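Side-chain contacts in ssDNA binding RNA Polymerase cofactor (Pseudomonas phage LUZ7, PDB 6QLC), which binds single-stranded DNA and serves as a cofactor of RNA polymerase, probably regulating transcription of this N4-related bacteriophage: residues V44-R49 and A53-L58; V64-K69 and A77-K82. One frame throughout, in Å; residues are numbered along the deposited sequence.

Interaction 1. Residues V44-R49 and A53-L58; sequences VSLGLR and ALHMQL
His55 from the first turn of helix 53-61 fills the angle between that helix and the end of strand 40-48. Its side chain can be followed outward. CB lies against the backbone of the strand end, 3.7 Å from the CB of Leu48, and it also rests near the carbonyl O of Arg49. CG stands anti to the carbonyl carbon, and the ring is carried along the backbone of Leu48. At ND1 the imidazole takes its hydrogen bond: Arg49 N donates to His55 ND1 at 2.9 Å. The donor lies close to the ring plane, and the N-H...N angle is 146°, so the bond is well in plane but somewhat bent. As acceptor of this N-H, ND1 should carry no proton of its own. Farther round the ring, His55 CE1 comes within 3.3 Å of Gly47 O, which approaches obliquely. At the tip, His55 NE2 meets the two methyls of Leu46, with CD1 at 4.1 Å.

Other side chains close in around the histidine. Leu48 CD2 packs on His55 CB from 4.1 Å, while CB and CG of Arg49 run beside ND1. The arginine chain then bends at chi3, and its NE forms a salt bridge with Asp51; the residue is exposed. Met56, bent at chi2 and chi3, brings SD to 3.6 Å from Arg49 O.

Asp52 OD1 makes weak hydrogen bonds to the N atoms of Leu54 and His55 at the helix start. The strand runs at 101° to the helix segment. It pairs antiparallel with strand 27-34, where Leu46 packs on Leu29 and Leu48 on Ala27; Leu46 also packs on Val44 of the second subunit.

Interaction 2. Residues V64-K69 and A77-K82; sequences VDDKGK and AERCKK
Residues 64-69 form an irregular turn, closed by a backbone hydrogen bond from Asp65 N to Lys69 O (2.9 Å), and face helix 73-86 across a gap of 10.2 Å between the CA atoms of Asp65 and Arg79. One side chain spans that gap. Arg79 points from the helix toward the loop, and its chain, extended from CG to NE, carries the guanidinium across. There its two terminal nitrogens take different partners. Arg79 NH1 lies 2.7 Å from Val64 O, but the N-H...O angle of 127° makes this a weak hydrogen bond. Arg79 NH2 reaches Asp66 OD2 at 3.4 Å in a salt bridge whose hydrogen bond is also weak. Both oxygens sit at the edge of the guanidinium, near its plane.

The carboxylate of Asp66 is nearly aligned with that plane, 19° from it, although the two side chains approach at a slant. Its CG lies between the backbone N and the carbonyl carbon (chi1 57°), and this brings the carboxylate nearer the helix. Asp65 CA comes within 4.0 Å of Arg79 NH2, obliquely to the guanidinium. On the helix itself, Lys81 NZ forms a salt bridge with Glu78 OE2 at 3.2 Å, three residues apart and away from the loop.

NH1 has a stronger partner in Phe61 O, at the end of helix 53-61. Leu62 and Leu71 also touch the arginine. The arginine is therefore probably held mainly by Phe61 O, with weak help from Val64 O and Asp66. Asp66 is exposed, and water would probably screen its long salt bridge. Through its guanidinium Arg79, on helix 73-86, holds the end of helix 53-61 and the loop after it.

From the N terminus, strand 27-34 pairs with strand 40-48, and interaction 1 follows at the end of this hairpin. It closes the short turn of residues 50-52 and fixes the first turn of helix 53-61 beside the strand end. The chain then runs through that helix into a loop. Interaction 2 closes next, joining this loop to helix 73-86 across residues 70-76. The two contacts are in series; neither encloses nor crosses the other. The centres of interactions 1 and 2 lie about 15 Å apart, and the two do not touch. Helix 53-61 is the link: the first contact holds its start to the sheet, and Arg79 reaches its far end.

Interaction 1. Residues V44-R49 and A53-L58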
loop_
_atom_site.group_PDB
_atom_site.type_symbol
_atom_site.label_atom_id
_atom_site.label_comp_id
_atom_site.label_asym_id
_atom_site.label_seq_id
_atom_site.Cartn_x
_atom_site.Cartn_y
_atom_site.Cartn_z
ATOM N N VAL A 44 3.238 -2.971 -3.648
ATOM C CA VAL A 44 3.052 -3.743 -2.423
ATOM C C VAL A 44 1.759 -4.527 -2.553
ATOM O O VAL A 44 0.821 -4.110 -3.241
ATOM C CB VAL A 44 2.987 -2.863 -1.149
ATOM C CG1 VAL A 44 4.134 -1.928 -1.091
ATOM C CG2 VAL A 44 1.715 -2.058 -1.119
ATOM N N SER A 45 1.712 -5.665 -1.871
ATOM C CA SER A 45 0.518 -6.493 -1.817
ATOM C C SER A 45 0.118 -6.707 -0.362
ATOM O O SER A 45 0.979 -6.899 0.501
ATOM C CB SER A 45 0.764 -7.833 -2.506
ATOM O OG SER A 45 -0.426 -8.329 -3.074
ATOM N N LEU A 46 -1.182 -6.669 -0.083
ATOM C CA LEU A 46 -1.693 -6.953 1.253
ATOM C C LEU A 46 -2.595 -8.172 1.192
ATOM O O LEU A 46 -3.648 -8.135 0.548
ATOM C CB LEU A 46 -2.468 -5.770 1.826
ATOM C CG LEU A 46 -3.189 -6.100 3.143
ATOM C CD1 LEU A 46 -2.203 -6.319 4.305
ATOM C CD2 LEU A 46 -4.199 -5.028 3.479
ATOM N N GLY A 47 -2.189 -9.245 1.866
ATOM C CA GLY A 47 -3.061 -10.401 2.013
ATOM C C GLY A 47 -4.141 -10.109 3.035
ATOM O O GLY A 47 -3.848 -9.690 4.159
ATOM N N LEU A 48 -5.398 -10.318 2.639
ATOM C CA LEU A 48 -6.555 -10.065 3.497
ATOM C C LEU A 48 -6.879 -11.352 4.252
ATOM O O LEU A 48 -7.508 -12.267 3.711
ATOM C CB LEU A 48 -7.747 -9.572 2.682
ATOM C CG LEU A 48 -7.424 -8.480 1.650
ATOM C CD1 LEU A 48 -8.658 -8.139 0.839
ATOM C CD2 LEU A 48 -6.892 -7.250 2.339
ATOM N N ARG A 49 -6.436 -11.416 5.505
ATOM C CA ARG A 49 -6.674 -12.567 6.366
ATOM C C ARG A 49 -8.124 -12.586 6.846
ATOM O O ARG A 49 -8.653 -11.561 7.292
ATOM C CB ARG A 49 -5.715 -12.525 7.554
ATOM C CG ARG A 49 -4.257 -12.332 7.159
ATOM C CD ARG A 49 -3.395 -11.944 8.345
ATOM N NE ARG A 49 -3.545 -12.875 9.459
ATOM C CZ ARG A 49 -2.788 -13.952 9.643
ATOM N NH1 ARG A 49 -1.819 -14.240 8.785
ATOM N NH2 ARG A 49 -3.002 -14.742 10.687
ATOM N N ALA A 53 -10.794 -8.264 10.955
ATOM C CA ALA A 53 -12.015 -7.518 10.667
ATOM C C ALA A 53 -11.765 -6.316 9.767
ATOM O O ALA A 53 -12.671 -5.890 9.046
ATOM C CB ALA A 53 -12.658 -7.053 11.968
ATOM N N LEU A 54 -10.574 -5.717 9.835
ATOM C CA LEU A 54 -10.233 -4.674 8.870
ATOM C C LEU A 54 -10.188 -5.247 7.459
ATOM O O LEU A 54 -10.822 -4.717 6.537
ATOM C CB LEU A 54 -8.889 -4.039 9.223
ATOM C CG LEU A 54 -8.887 -2.992 10.334
ATOM C CD1 LEU A 54 -7.740 -2.036 10.094
ATOM C CD2 LEU A 54 -10.202 -2.246 10.382
ATOM N N HIS A 55 -9.446 -6.343 7.284
ATOM C CA HIS A 55 -9.301 -6.948 5.964
ATOM C C HIS A 55 -10.651 -7.323 5.382
ATOM O O HIS A 55 -10.926 -7.045 4.206
ATOM C CB HIS A 55 -8.392 -8.167 6.051
ATOM C CG HIS A 55 -6.995 -7.841 6.466
ATOM N ND1 HIS A 55 -6.005 -8.795 6.573
ATOM C CD2 HIS A 55 -6.415 -6.664 6.799
ATOM C CE1 HIS A 55 -4.878 -8.222 6.947
ATOM N NE2 HIS A 55 -5.098 -6.928 7.091
ATOM N N MET A 56 -11.526 -7.908 6.204
ATOM C CA MET A 56 -12.816 -8.357 5.702
ATOM C C MET A 56 -13.734 -7.184 5.411
ATOM O O MET A 56 -14.536 -7.233 4.474
ATOM C CB MET A 56 -13.472 -9.308 6.709
ATOM C CG MET A 56 -12.579 -10.459 7.141
ATOM S SD MET A 56 -11.827 -11.268 5.722
ATOM C CE MET A 56 -13.281 -11.929 4.943
ATOM N N GLN A 57 -13.660 -6.132 6.225
ATOM C CA GLN A 57 -14.349 -4.896 5.866
ATOM C C GLN A 57 -13.858 -4.362 4.517
ATOM O O GLN A 57 -14.641 -3.808 3.732
ATOM C CB GLN A 57 -14.137 -3.856 6.963
ATOM C CG GLN A 57 -14.868 -2.552 6.734
ATOM C CD GLN A 57 -14.470 -1.488 7.728
ATOM O OE1 GLN A 57 -13.510 -1.659 8.490
ATOM N NE2 GLN A 57 -15.203 -0.378 7.728
ATOM N N LEU A 58 -12.560 -4.508 4.239
ATOM C CA LEU A 58 -12.010 -4.061 2.960
ATOM C C LEU A 58 -12.493 -4.958 1.835
ATOM O O LEU A 58 -12.987 -4.474 0.810
ATOM C CB LEU A 58 -10.484 -4.063 3.004
ATOM C CG LEU A 58 -9.755 -2.775 3.373
ATOM C CD1 LEU A 58 -8.278 -3.065 3.535
ATOM C CD2 LEU A 58 -9.978 -1.718 2.321
#

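Interaction 2. Residues V64-K69 and A77-K82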
loop_
_atom_site.group_PDB
_atom_site.type_symbol
_atom_site.label_atom_id
_atom_site.label_comp_id
_atom_site.label_asym_id
_atom_site.label_seq_id
_atom_site.Cartn_x
_atom_site.Cartn_y
_atom_site.Cartn_z
ATOM N N VAL A 64 -18.986 -6.215 -2.803
ATOM C CA VAL A 64 -20.410 -6.346 -2.543
ATOM C C VAL A 64 -20.974 -4.961 -2.248
ATOM O O VAL A 64 -20.277 -4.096 -1.712
ATOM C CB VAL A 64 -20.612 -7.362 -1.392
ATOM C CG1 VAL A 64 -21.876 -7.099 -0.599
ATOM C CG2 VAL A 64 -20.570 -8.790 -1.940
ATOM N N ASP A 65 -22.238 -4.738 -2.625
ATOM C CA ASP A 65 -22.812 -3.395 -2.666
ATOM C C ASP A 65 -23.760 -3.094 -1.503
ATOM O O ASP A 65 -24.677 -2.282 -1.667
ATOM C CB ASP A 65 -23.533 -3.174 -3.998
ATOM C CG ASP A 65 -24.814 -3.999 -4.134
ATOM O OD1 ASP A 65 -24.969 -5.001 -3.404
ATOM O OD2 ASP A 65 -25.660 -3.651 -4.991
ATOM N N ASP A 66 -23.523 -3.689 -0.328
ATOM C CA ASP A 66 -24.434 -3.631 0.829
ATOM C C ASP A 66 -25.880 -3.874 0.392
ATOM O O ASP A 66 -26.797 -3.099 0.674
ATOM C CB ASP A 66 -24.280 -2.330 1.645
ATOM C CG ASP A 66 -24.483 -1.058 0.829
ATOM O OD1 ASP A 66 -25.640 -0.616 0.663
ATOM O OD2 ASP A 66 -23.474 -0.485 0.364
ATOM N N LYS A 67 -26.047 -4.971 -0.365
ATOM C CA LYS A 67 -27.328 -5.617 -0.633
ATOM C C LYS A 67 -27.073 -7.087 -0.936
ATOM O O LYS A 67 -27.975 -7.779 -1.421
ATOM C CB LYS A 67 -28.085 -4.981 -1.809
ATOM C CG LYS A 67 -29.058 -3.887 -1.426
ATOM C CD LYS A 67 -29.888 -3.427 -2.624
ATOM C CE LYS A 67 -31.299 -4.008 -2.598
ATOM N NZ LYS A 67 -32.318 -3.063 -3.156
ATOM N N GLY A 68 -25.862 -7.568 -0.669
ATOM C CA GLY A 68 -25.433 -8.891 -1.072
ATOM C C GLY A 68 -24.844 -8.878 -2.471
ATOM O O GLY A 68 -23.906 -9.629 -2.763
ATOM N N LYS A 69 -25.377 -8.003 -3.329
ATOM C CA LYS A 69 -25.113 -8.031 -4.770
ATOM C C LYS A 69 -23.645 -7.739 -5.064
ATOM O O LYS A 69 -23.135 -6.698 -4.626
ATOM C CB LYS A 69 -25.990 -7.003 -5.499
ATOM C CG LYS A 69 -27.489 -7.307 -5.554
ATOM C CD LYS A 69 -28.333 -6.031 -5.393
ATOM C CE LYS A 69 -29.803 -6.277 -5.749
ATOM N NZ LYS A 69 -30.547 -6.906 -4.618
ATOM N N ALA A 77 -14.547 -0.111 -9.572
ATOM C CA ALA A 77 -13.497 0.852 -9.905
ATOM C C ALA A 77 -13.699 2.169 -9.160
ATOM O O ALA A 77 -12.733 2.789 -8.701
ATOM C CB ALA A 77 -13.446 1.078 -11.418
ATOM N N GLU A 78 -14.955 2.595 -9.007
ATOM C CA GLU A 78 -15.244 3.795 -8.234
ATOM C C GLU A 78 -14.758 3.646 -6.795
ATOM O O GLU A 78 -14.103 4.544 -6.252
ATOM C CB GLU A 78 -16.748 4.082 -8.268
ATOM C CG GLU A 78 -17.241 4.643 -9.584
ATOM C CD GLU A 78 -16.674 6.020 -9.867
ATOM O OE1 GLU A 78 -16.992 6.967 -9.109
ATOM O OE2 GLU A 78 -15.898 6.154 -10.838
ATOM N N ARG A 79 -15.064 2.507 -6.164
ATOM C CA ARG A 79 -14.687 2.315 -4.766
ATOM C C ARG A 79 -13.177 2.210 -4.608
ATOM O O ARG A 79 -12.613 2.747 -3.647
ATOM C CB ARG A 79 -15.370 1.067 -4.198
ATOM C CG ARG A 79 -16.879 1.222 -3.999
ATOM C CD ARG A 79 -17.458 0.145 -3.047
ATOM N NE ARG A 79 -18.836 0.459 -2.660
ATOM C CZ ARG A 79 -19.655 -0.384 -2.032
ATOM N NH1 ARG A 79 -19.253 -1.619 -1.720
ATOM N NH2 ARG A 79 -20.888 0.009 -1.740
ATOM N N CYS A 80 -12.508 1.499 -5.516
ATOM C CA CYS A 80 -11.045 1.504 -5.510
ATOM C C CYS A 80 -10.526 2.933 -5.504
ATOM O O CYS A 80 -9.678 3.308 -4.685
ATOM C CB CYS A 80 -10.508 0.749 -6.722
ATOM S SG CYS A 80 -10.631 -1.053 -6.598
ATOM N N LYS A 81 -11.082 3.771 -6.373
ATOM C CA LYS A 81 -10.630 5.152 -6.425
ATOM C C LYS A 81 -10.887 5.847 -5.095
ATOM O O LYS A 81 -10.000 6.522 -4.560
ATOM C CB LYS A 81 -11.317 5.874 -7.585
ATOM C CG LYS A 81 -10.494 5.831 -8.873
ATOM C CD LYS A 81 -11.358 6.071 -10.105
ATOM C CE LYS A 81 -12.161 7.360 -9.977
ATOM N NZ LYS A 81 -13.091 7.572 -11.125
ATOM N N LYS A 82 -12.080 5.647 -4.526
ATOM C CA LYS A 82 -12.420 6.280 -3.257
ATOM C C LYS A 82 -11.452 5.879 -2.149
ATOM O O LYS A 82 -11.037 6.727 -1.355
ATOM C CB LYS A 82 -13.858 5.939 -2.865
ATOM C CG LYS A 82 -14.392 6.784 -1.701
ATOM C CD LYS A 82 -15.524 6.091 -0.977
ATOM C CE LYS A 82 -15.222 5.920 0.512
ATOM N NZ LYS A 82 -16.290 5.146 1.237
#